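Local coordinates for protein PcyX_EBK42635 (PDB 5OWG) that probably reduces biliverdin IXalpha to phycoerythrobilin in a ferredoxin-dependent four-electron reaction of phycobilin synthesis, at residues A[45-50]-A[63-68]; A[73-78]-A[214-219]; A[54-59]-A[179-184]. All blocks are in the same frame, centred on the assembly; numbering follows the deposited sequence.

Contact 1 (A[45-50]-A[63-68])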
loop_
_atom_site.group_PDB
_atom_site.type_symbol
_atom_site.label_atom_id
_atom_site.label_comp_id
_atom_site.label_asym_id
_atom_site.label_seq_id
_atom_site.Cartn_x
_atom_site.Cartn_y
_atom_site.Cartn_z
ATOM N N LEU A 45 -8.821 4.424 -17.658
ATOM C CA LEU A 45 -7.756 3.453 -17.449
ATOM C C LEU A 45 -8.025 2.538 -16.262
ATOM O O LEU A 45 -7.136 1.773 -15.871
ATOM C CB LEU A 45 -6.422 4.176 -17.251
ATOM C CG LEU A 45 -5.989 5.078 -18.408
ATOM C CD1 LEU A 45 -4.916 6.054 -17.952
ATOM C CD2 LEU A 45 -5.496 4.243 -19.579
ATOM N N GLY A 46 -9.222 2.595 -15.690
ATOM C CA GLY A 46 -9.508 1.811 -14.495
ATOM C C GLY A 46 -8.503 2.030 -13.390
ATOM O O GLY A 46 -8.165 1.091 -12.657
ATOM N N TRP A 47 -8.011 3.259 -13.250
ATOM C CA TRP A 47 -7.000 3.600 -12.259
ATOM C C TRP A 47 -7.667 4.346 -11.111
ATOM O O TRP A 47 -8.264 5.408 -11.321
ATOM C CB TRP A 47 -5.899 4.456 -12.887
ATOM C CG TRP A 47 -4.526 4.280 -12.289
ATOM C CD1 TRP A 47 -4.169 3.457 -11.258
ATOM C CD2 TRP A 47 -3.326 4.951 -12.699
ATOM N NE1 TRP A 47 -2.821 3.571 -11.005
ATOM C CE2 TRP A 47 -2.282 4.484 -11.874
ATOM C CE3 TRP A 47 -3.033 5.900 -13.684
ATOM C CZ2 TRP A 47 -0.970 4.935 -12.003
ATOM C CZ3 TRP A 47 -1.729 6.346 -13.811
ATOM C CH2 TRP A 47 -0.715 5.863 -12.975
ATOM N N VAL A 48 -7.574 3.788 -9.908
ATOM C CA VAL A 48 -8.072 4.427 -8.698
ATOM C C VAL A 48 -6.934 4.476 -7.691
ATOM O O VAL A 48 -6.272 3.461 -7.446
ATOM C CB VAL A 48 -9.286 3.683 -8.107
ATOM C CG1 VAL A 48 -9.738 4.333 -6.808
ATOM C CG2 VAL A 48 -10.430 3.660 -9.107
ATOM N N ASN A 49 -6.709 5.652 -7.110
ATOM C CA ASN A 49 -5.663 5.841 -6.113
ATOM C C ASN A 49 -6.242 6.654 -4.967
ATOM O O ASN A 49 -6.742 7.762 -5.182
ATOM C CB ASN A 49 -4.438 6.539 -6.713
ATOM C CG ASN A 49 -3.531 5.582 -7.462
ATOM O OD1 ASN A 49 -2.689 4.914 -6.860
ATOM N ND2 ASN A 49 -3.694 5.513 -8.778
ATOM N N ARG A 50 -6.174 6.105 -3.757
ATOM C CA ARG A 50 -6.797 6.708 -2.590
ATOM C C ARG A 50 -5.836 6.627 -1.416
ATOM O O ARG A 50 -5.133 5.626 -1.253
ATOM C CB ARG A 50 -8.109 5.997 -2.252
ATOM C CG ARG A 50 -9.148 6.098 -3.355
ATOM C CD ARG A 50 -10.365 5.249 -3.048
ATOM N NE ARG A 50 -11.133 5.783 -1.928
ATOM C CZ ARG A 50 -12.147 5.150 -1.348
ATOM N NH1 ARG A 50 -12.517 3.950 -1.772
ATOM N NH2 ARG A 50 -12.789 5.716 -0.336
ATOM N N ASP A 63 -3.823 1.560 -4.258
ATOM C CA ASP A 63 -3.680 1.716 -5.699
ATOM C C ASP A 63 -4.295 0.500 -6.378
ATOM O O ASP A 63 -3.803 -0.621 -6.210
ATOM C CB ASP A 63 -2.208 1.864 -6.084
ATOM C CG ASP A 63 -1.973 1.693 -7.569
ATOM O OD1 ASP A 63 -2.861 2.073 -8.362
ATOM O OD2 ASP A 63 -0.905 1.167 -7.945
ATOM N N VAL A 64 -5.362 0.723 -7.144
ATOM C CA VAL A 64 -6.109 -0.349 -7.793
ATOM C C VAL A 64 -6.204 -0.045 -9.281
ATOM O O VAL A 64 -6.603 1.060 -9.668
ATOM C CB VAL A 64 -7.519 -0.511 -7.191
ATOM C CG1 VAL A 64 -8.283 -1.645 -7.876
ATOM C CG2 VAL A 64 -7.430 -0.763 -5.698
ATOM N N VAL A 65 -5.842 -1.022 -10.107
ATOM C CA VAL A 65 -5.976 -0.930 -11.557
ATOM C C VAL A 65 -6.969 -2.002 -11.988
ATOM O O VAL A 65 -6.659 -3.199 -11.938
ATOM C CB VAL A 65 -4.633 -1.104 -12.279
ATOM C CG1 VAL A 65 -4.813 -0.952 -13.784
ATOM C CG2 VAL A 65 -3.612 -0.102 -11.762
ATOM N N ASP A 66 -8.156 -1.577 -12.409
ATOM C CA ASP A 66 -9.217 -2.482 -12.848
ATOM C C ASP A 66 -9.304 -2.389 -14.372
ATOM O O ASP A 66 -10.012 -1.541 -14.919
ATOM C CB ASP A 66 -10.546 -2.126 -12.179
ATOM C CG ASP A 66 -11.622 -3.168 -12.423
ATOM O OD1 ASP A 66 -11.705 -3.690 -13.554
ATOM O OD2 ASP A 66 -12.384 -3.467 -11.480
ATOM N N VAL A 67 -8.576 -3.275 -15.057
ATOM C CA VAL A 67 -8.563 -3.298 -16.517
ATOM C C VAL A 67 -8.853 -4.708 -17.018
ATOM O O VAL A 67 -7.966 -5.393 -17.540
ATOM C CB VAL A 67 -7.222 -2.773 -17.069
ATOM C CG1 VAL A 67 -7.069 -1.288 -16.768
ATOM C CG2 VAL A 67 -6.045 -3.545 -16.485
ATOM N N ARG A 68 -10.101 -5.143 -16.885
ATOM C CA ARG A 68 -10.514 -6.468 -17.345
ATOM C C ARG A 68 -11.299 -6.351 -18.650
ATOM O O ARG A 68 -12.456 -6.761 -18.765
ATOM C CB ARG A 68 -11.322 -7.168 -16.259
ATOM C CG ARG A 68 -10.517 -7.431 -14.999
ATOM C CD ARG A 68 -11.388 -7.978 -13.888
ATOM N NE ARG A 68 -12.384 -7.015 -13.433
ATOM C CZ ARG A 68 -13.305 -7.276 -12.512
ATOM N NH1 ARG A 68 -13.360 -8.473 -11.943
ATOM N NH2 ARG A 68 -14.172 -6.339 -12.158
#
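Trp47, Val48 and Asn49 pair in antiparallel fashion with Val65, Val64 and Asp63, the short strand axes running 167° apart. Val48 and Val64 form the hydrogen-bonded pair: Val48 N reaches Val64 O at 2.9 Å, and Val64 N returns the bond to Val48 O. Beyond them Asp66 N gives a 2.7 Å bond to Gly46 O.

Asp63 is the side chain to trace. Asp63 CB lies 3.2 Å from Asn49 OD1. CG is anti to the backbone N (chi1 166°); the carboxylate lies beside the Asn49 amide, pointing the same way, with the two planes 18° apart. At the tip, Asp63 OD1 comes up to the edge of the Trp47 ring and takes a weak, bent bond from Trp47 NE1 at 3.0 Å. Asn49 OD1 lies slightly farther from Asp63 OD1, at 3.2 Å, and as a second acceptor makes no bond to it; its own donor is His61 NE2, while Asn49 ND2 donates to Phe40 O. Further along, Val65 CG2 meets Trp47 CD1 at 3.6 Å.

Phe226 of helix 220-229 covers the face carrying Trp47, Asn49 and Asp63, while Val64 on the other face touches helix 14-28. These are two neighbouring strands of a beta hairpin in the central antiparallel sheet of the alpha/beta/alpha sandwich of ferredoxin-dependent bilin reductases.

Contact 2 (A[73-78]-A[214-219]); sequences LWMAHL and QSLGLP
Leu73 and Leu216 bring the two backbones closest, with their CA atoms 6.5 Å apart. Residues 73-78 are the extended start of strand 73-82, whereas residues 214-219 leave the end of helix 210-215 and turn away. Gly217 breaks the helix with a positive phi of 80° in a Schellman motif, its N bonding back to Gln214 O at 3.1 Å. The chain then runs on through Leu218 to Pro219, the N-cap of helix 220-229. The approach is therefore a strand beginning set against a helix ending, and no backbone bond joins them.

Leu216 does most of the touching. Its CG stands anti to the carbonyl carbon (chi1 -85°), and the two methyl groups divide the work between alternate residues of the strand. CD1 settles against Leu73 CB at 3.8 Å; CD2 meets Met75 CG at 4.1 Å. The Leu216 and Met75 side chains cross at about a right angle. Met75 starts out toward residues 214-219 but bends at chi2 and chi3, so its terminal part leads away and CG is the atom left in contact. Leu73 CD1 also lies 4.4 Å from Ser215 CB, a looser touch near the surface; the Ser215 hydroxyl is engaged with Arg211 O.

Trp74, between the two, points the other way and packs on helix 14-28. Leu216 also leans on Val65 and Val67 of strand 57-67, so it spans two neighbouring strands.

The closest side-chain contacts are apolar, carbon to carbon. With no hydrogen bond or charge pair crossing and just 179 Å² buried, the contact probably rests on van der Waals packing and the exclusion of water.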
loop_
_atom_site.group_PDB
_atom_site.type_symbol
_atom_site.label_atom_id
_atom_site.label_comp_id
_atom_site.label_asym_id
_atom_site.label_seq_id
_atom_site.Cartn_x
_atom_site.Cartn_y
_atom_site.Cartn_z
ATOM N N LEU A 73 -6.474 -7.536 -17.092
ATOM C CA LEU A 73 -5.805 -7.758 -15.818
ATOM C C LEU A 73 -6.479 -6.949 -14.710
ATOM O O LEU A 73 -7.433 -6.200 -14.934
ATOM C CB LEU A 73 -4.315 -7.407 -15.917
ATOM C CG LEU A 73 -3.445 -8.322 -16.785
ATOM C CD1 LEU A 73 -1.994 -7.869 -16.727
ATOM C CD2 LEU A 73 -3.555 -9.784 -16.365
ATOM N N TRP A 74 -5.953 -7.123 -13.500
ATOM C CA TRP A 74 -6.500 -6.515 -12.291
ATOM C C TRP A 74 -5.422 -6.613 -11.229
ATOM O O TRP A 74 -4.986 -7.720 -10.897
ATOM C CB TRP A 74 -7.773 -7.225 -11.824
ATOM C CG TRP A 74 -8.508 -6.489 -10.737
ATOM C CD1 TRP A 74 -9.639 -5.741 -10.882
ATOM C CD2 TRP A 74 -8.164 -6.429 -9.343
ATOM N NE1 TRP A 74 -10.021 -5.219 -9.671
ATOM C CE2 TRP A 74 -9.133 -5.626 -8.710
ATOM C CE3 TRP A 74 -7.132 -6.976 -8.571
ATOM C CZ2 TRP A 74 -9.104 -5.356 -7.343
ATOM C CZ3 TRP A 74 -7.104 -6.704 -7.213
ATOM C CH2 TRP A 74 -8.084 -5.902 -6.613
ATOM N N MET A 75 -4.993 -5.472 -10.702
ATOM C CA MET A 75 -3.934 -5.453 -9.709
ATOM C C MET A 75 -4.321 -4.493 -8.598
ATOM O O MET A 75 -5.210 -3.652 -8.751
ATOM C CB MET A 75 -2.588 -5.052 -10.335
ATOM C CG MET A 75 -2.299 -3.554 -10.373
ATOM S SD MET A 75 -1.729 -2.829 -8.817
ATOM C CE MET A 75 -0.248 -3.779 -8.485
ATOM N N ALA A 76 -3.639 -4.633 -7.466
ATOM C CA ALA A 76 -3.862 -3.745 -6.339
ATOM C C ALA A 76 -2.568 -3.612 -5.554
ATOM O O ALA A 76 -1.767 -4.548 -5.476
ATOM C CB ALA A 76 -4.988 -4.251 -5.431
ATOM N N HIS A 77 -2.373 -2.429 -4.980
ATOM C CA HIS A 77 -1.212 -2.132 -4.156
ATOM C C HIS A 77 -1.687 -1.394 -2.918
ATOM O O HIS A 77 -2.509 -0.478 -3.011
ATOM C CB HIS A 77 -0.186 -1.294 -4.931
ATOM C CG HIS A 77 0.851 -0.648 -4.067
ATOM N ND1 HIS A 77 2.035 -1.271 -3.737
ATOM C CD2 HIS A 77 0.888 0.569 -3.474
ATOM C CE1 HIS A 77 2.755 -0.468 -2.974
ATOM N NE2 HIS A 77 2.082 0.654 -2.799
ATOM N N LEU A 78 -1.183 -1.807 -1.757
ATOM C CA LEU A 78 -1.596 -1.228 -0.485
ATOM C C LEU A 78 -0.377 -1.127 0.416
ATOM O O LEU A 78 0.283 -2.135 0.684
ATOM C CB LEU A 78 -2.696 -2.068 0.174
ATOM C CG LEU A 78 -3.247 -1.547 1.505
ATOM C CD1 LEU A 78 -3.947 -0.206 1.336
ATOM C CD2 LEU A 78 -4.195 -2.561 2.118
ATOM N N GLN A 214 3.355 -1.213 -17.164
ATOM C CA GLN A 214 3.335 -1.367 -18.614
ATOM C C GLN A 214 2.429 -2.520 -19.021
ATOM O O GLN A 214 1.705 -2.431 -20.019
ATOM C CB GLN A 214 4.754 -1.587 -19.142
ATOM C CG GLN A 214 5.523 -0.305 -19.425
ATOM C CD GLN A 214 6.969 -0.564 -19.802
ATOM O OE1 GLN A 214 7.546 -1.586 -19.431
ATOM N NE2 GLN A 214 7.563 0.363 -20.547
ATOM N N SER A 215 2.453 -3.614 -18.255
ATOM C CA SER A 215 1.534 -4.719 -18.508
ATOM C C SER A 215 0.087 -4.257 -18.375
ATOM O O SER A 215 -0.755 -4.562 -19.227
ATOM C CB SER A 215 1.822 -5.872 -17.545
ATOM O OG SER A 215 3.209 -6.155 -17.480
ATOM N N LEU A 216 -0.217 -3.507 -17.313
ATOM C CA LEU A 216 -1.566 -2.991 -17.109
ATOM C C LEU A 216 -1.995 -2.004 -18.188
ATOM O O LEU A 216 -3.163 -1.602 -18.202
ATOM C CB LEU A 216 -1.674 -2.318 -15.735
ATOM C CG LEU A 216 -1.982 -3.174 -14.495
ATOM C CD1 LEU A 216 -3.278 -3.960 -14.657
ATOM C CD2 LEU A 216 -0.834 -4.107 -14.140
ATOM N N GLY A 217 -1.094 -1.599 -19.081
ATOM C CA GLY A 217 -1.457 -0.684 -20.144
ATOM C C GLY A 217 -1.520 0.768 -19.732
ATOM O O GLY A 217 -2.282 1.539 -20.324
ATOM N N LEU A 218 -0.734 1.174 -18.728
ATOM C CA LEU A 218 -0.759 2.567 -18.314
ATOM C C LEU A 218 0.234 3.386 -19.134
ATOM O O LEU A 218 1.294 2.882 -19.519
ATOM C CB LEU A 218 -0.420 2.690 -16.831
ATOM C CG LEU A 218 -1.318 1.883 -15.889
ATOM C CD1 LEU A 218 -0.781 1.925 -14.470
ATOM C CD2 LEU A 218 -2.752 2.397 -15.934
ATOM N N PRO A 219 -0.086 4.648 -19.425
ATOM C CA PRO A 219 0.842 5.482 -20.198
ATOM C C PRO A 219 2.231 5.497 -19.575
ATOM O O PRO A 219 2.387 5.531 -18.354
ATOM C CB PRO A 219 0.192 6.868 -20.156
ATOM C CG PRO A 219 -1.254 6.600 -19.953
ATOM C CD PRO A 219 -1.335 5.364 -19.110
#

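Contact 3 (A[54-59]-A[179-184]); sequences NRYIRR and KIRNHE
An Asx turn at the tip of the hairpin between strands 47-53 and 57-67 brings Arg55, Tyr56 and Ile57 against Ile180, Arg181 and Glu184 of the turn after helix 161-179. Asn54 OD1 holds the tip in shape by accepting from both Tyr56 N and Ile57 N, each at 2.7 Å.

Arg55 reaches out with CG anti to the backbone N (chi1 163°) and an extended chain. It grips Glu184 side-on as a salt bridge: Arg55 NE to Glu184 OE2 at 2.8 Å and Arg55 NH2 to Glu184 OE1 at 2.7 Å, both on syn lone pairs. The two flat groups are not quite coplanar, 22° apart. Tyr56 is sandwiched between aliphatic arginine carbons. Arg181 CG makes a CH-pi contact on one ring face, 3.8 Å from the centroid, while Arg55 CG lies over the centre of the opposite face. Deeper in, Ile57 CD1 meets Ile180 CG2 at 4.0 Å.

Asp178 takes the charged end of Arg181. Ile57 rests on Leu80 and Ile180 on Pro82, both of strand 73-82, and Ile180 also touches Leu119, so the contact joins the hairpin tip to the turn after helix 161-179, beside the end of strand 73-82 and helix 118-121.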
loop_
_atom_site.group_PDB
_atom_site.type_symbol
_atom_site.label_atom_id
_atom_site.label_comp_id
_atom_site.label_asym_id
_atom_site.label_seq_id
_atom_site.Cartn_x
_atom_site.Cartn_y
_atom_site.Cartn_z
ATOM N N ASN A 54 -3.888 8.883 9.775
ATOM C CA ASN A 54 -4.348 9.318 11.084
ATOM C C ASN A 54 -3.124 9.707 11.905
ATOM O O ASN A 54 -1.997 9.731 11.403
ATOM C CB ASN A 54 -5.203 8.238 11.769
ATOM C CG ASN A 54 -4.388 7.059 12.286
ATOM O OD1 ASN A 54 -3.159 7.045 12.220
ATOM N ND2 ASN A 54 -5.085 6.055 12.814
ATOM N N ARG A 55 -3.362 10.025 13.180
ATOM C CA ARG A 55 -2.281 10.453 14.061
ATOM C C ARG A 55 -1.097 9.499 14.001
ATOM O O ARG A 55 0.061 9.933 14.029
ATOM C CB ARG A 55 -2.806 10.568 15.495
ATOM C CG ARG A 55 -1.722 10.602 16.574
ATOM C CD ARG A 55 -2.312 10.875 17.954
ATOM N NE ARG A 55 -1.315 10.752 19.015
ATOM C CZ ARG A 55 -1.596 10.751 20.316
ATOM N NH1 ARG A 55 -2.853 10.861 20.730
ATOM N NH2 ARG A 55 -0.622 10.636 21.207
ATOM N N TYR A 56 -1.365 8.199 13.906
ATOM C CA TYR A 56 -0.316 7.200 14.039
ATOM C C TYR A 56 0.240 6.723 12.704
ATOM O O TYR A 56 1.351 6.181 12.674
ATOM C CB TYR A 56 -0.849 5.997 14.826
ATOM C CG TYR A 56 -1.456 6.370 16.162
ATOM C CD1 TYR A 56 -0.653 6.610 17.269
ATOM C CD2 TYR A 56 -2.830 6.487 16.312
ATOM C CE1 TYR A 56 -1.203 6.955 18.490
ATOM C CE2 TYR A 56 -3.391 6.828 17.528
ATOM C CZ TYR A 56 -2.572 7.062 18.614
ATOM O OH TYR A 56 -3.121 7.404 19.828
ATOM N N ILE A 57 -0.495 6.909 11.612
ATOM C CA ILE A 57 -0.096 6.436 10.290
ATOM C C ILE A 57 -0.098 7.639 9.358
ATOM O O ILE A 57 -1.167 8.148 8.996
ATOM C CB ILE A 57 -1.032 5.334 9.778
ATOM C CG1 ILE A 57 -0.952 4.099 10.682
ATOM C CG2 ILE A 57 -0.697 4.957 8.339
ATOM C CD1 ILE A 57 -2.202 3.246 10.651
ATOM N N ARG A 58 1.093 8.095 8.960
ATOM C CA ARG A 58 1.175 9.287 8.123
ATOM C C ARG A 58 0.612 9.045 6.730
ATOM O O ARG A 58 0.071 9.972 6.116
ATOM C CB ARG A 58 2.623 9.779 8.025
ATOM C CG ARG A 58 3.564 8.894 7.219
ATOM C CD ARG A 58 4.904 9.584 7.013
ATOM N NE ARG A 58 5.847 8.745 6.277
ATOM C CZ ARG A 58 5.953 8.707 4.951
ATOM N NH1 ARG A 58 5.175 9.461 4.184
ATOM N NH2 ARG A 58 6.845 7.904 4.387
ATOM N N ARG A 59 0.722 7.823 6.211
ATOM C CA ARG A 59 0.269 7.563 4.850
ATOM C C ARG A 59 -0.197 6.123 4.699
ATOM O O ARG A 59 0.518 5.185 5.064
ATOM C CB ARG A 59 1.380 7.867 3.841
ATOM C CG ARG A 59 0.930 7.760 2.396
ATOM C CD ARG A 59 1.986 8.281 1.437
ATOM N NE ARG A 59 1.488 8.367 0.064
ATOM C CZ ARG A 59 1.608 7.408 -0.850
ATOM N NH1 ARG A 59 2.217 6.265 -0.557
ATOM N NH2 ARG A 59 1.117 7.592 -2.068
ATOM N N LYS A 179 -1.993 -2.327 16.445
ATOM C CA LYS A 179 -0.754 -2.479 17.199
ATOM C C LYS A 179 0.252 -1.373 16.904
ATOM O O LYS A 179 1.070 -1.048 17.772
ATOM C CB LYS A 179 -0.129 -3.842 16.904
ATOM C CG LYS A 179 -0.994 -5.018 17.329
ATOM C CD LYS A 179 -0.371 -6.347 16.932
ATOM C CE LYS A 179 -1.222 -7.525 17.387
ATOM N NZ LYS A 179 -1.375 -7.579 18.867
ATOM N N ILE A 180 0.217 -0.788 15.705
ATOM C CA ILE A 180 1.179 0.263 15.378
ATOM C C ILE A 180 1.038 1.433 16.341
ATOM O O ILE A 180 2.012 2.148 16.610
ATOM C CB ILE A 180 1.009 0.709 13.910
ATOM C CG1 ILE A 180 2.168 1.611 13.476
ATOM C CG2 ILE A 180 -0.307 1.453 13.712
ATOM C CD1 ILE A 180 3.508 0.897 13.366
ATOM N N ARG A 181 -0.165 1.647 16.877
ATOM C CA ARG A 181 -0.379 2.740 17.821
ATOM C C ARG A 181 0.555 2.625 19.021
ATOM O O ARG A 181 1.010 3.638 19.563
ATOM C CB ARG A 181 -1.838 2.752 18.281
ATOM C CG ARG A 181 -2.842 2.994 17.163
ATOM C CD ARG A 181 -4.138 2.226 17.386
ATOM N NE ARG A 181 -4.864 2.672 18.571
ATOM C CZ ARG A 181 -5.873 2.004 19.124
ATOM N NH1 ARG A 181 -6.274 0.849 18.610
ATOM N NH2 ARG A 181 -6.479 2.488 20.200
ATOM N N ASN A 182 0.861 1.396 19.442
ATOM C CA ASN A 182 1.639 1.160 20.655
ATOM C C ASN A 182 3.107 1.535 20.517
ATOM O O ASN A 182 3.874 1.297 21.457
ATOM C CB ASN A 182 1.544 -0.311 21.060
ATOM C CG ASN A 182 0.147 -0.713 21.475
ATOM O OD1 ASN A 182 -0.515 -0.010 22.237
ATOM N ND2 ASN A 182 -0.311 -1.854 20.972
ATOM N N HIS A 183 3.523 2.101 19.384
ATOM C CA HIS A 183 4.931 2.379 19.122
ATOM C C HIS A 183 5.176 3.848 18.800
ATOM O O HIS A 183 6.215 4.193 18.226
ATOM C CB HIS A 183 5.422 1.479 17.991
ATOM C CG HIS A 183 5.384 0.023 18.335
ATOM N ND1 HIS A 183 6.364 -0.590 19.085
ATOM C CD2 HIS A 183 4.472 -0.936 18.051
ATOM C CE1 HIS A 183 6.062 -1.867 19.240
ATOM N NE2 HIS A 183 4.919 -2.103 18.623
ATOM N N GLU A 184 4.238 4.718 19.160
ATOM C CA GLU A 184 4.415 6.151 18.979
ATOM C C GLU A 184 5.410 6.696 19.998
ATOM O O GLU A 184 5.252 6.490 21.206
ATOM C CB GLU A 184 3.066 6.854 19.126
ATOM C CG GLU A 184 3.083 8.343 18.843
ATOM C CD GLU A 184 1.782 9.013 19.238
ATOM O OE1 GLU A 184 1.506 9.105 20.454
ATOM O OE2 GLU A 184 1.029 9.435 18.336
#

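How the contacts relate
From the N terminus, contact 1 closes first: strand 47-53 turns back as strand 57-67, a local hairpin loop. Contact 3 opens inside that loop, at the hairpin tip 54-59, and closes only at 179-184, so the two cross. Contact 2 starts on strand 73-82, after contact 1 has closed, and ends at 214-219, beyond the end of contact 3; contacts 2 and 3 therefore cross, while 1 and 2 lie in series. Contacts 1 and 2, with centres about 7 Å apart, use neighbouring strands, 57-67 and 73-82, and touch where Val67 packs on Leu216. Contact 3 ties the other end of the sheet, about 27 Å from contact 1 centre to centre, to the turn following helix 161-179.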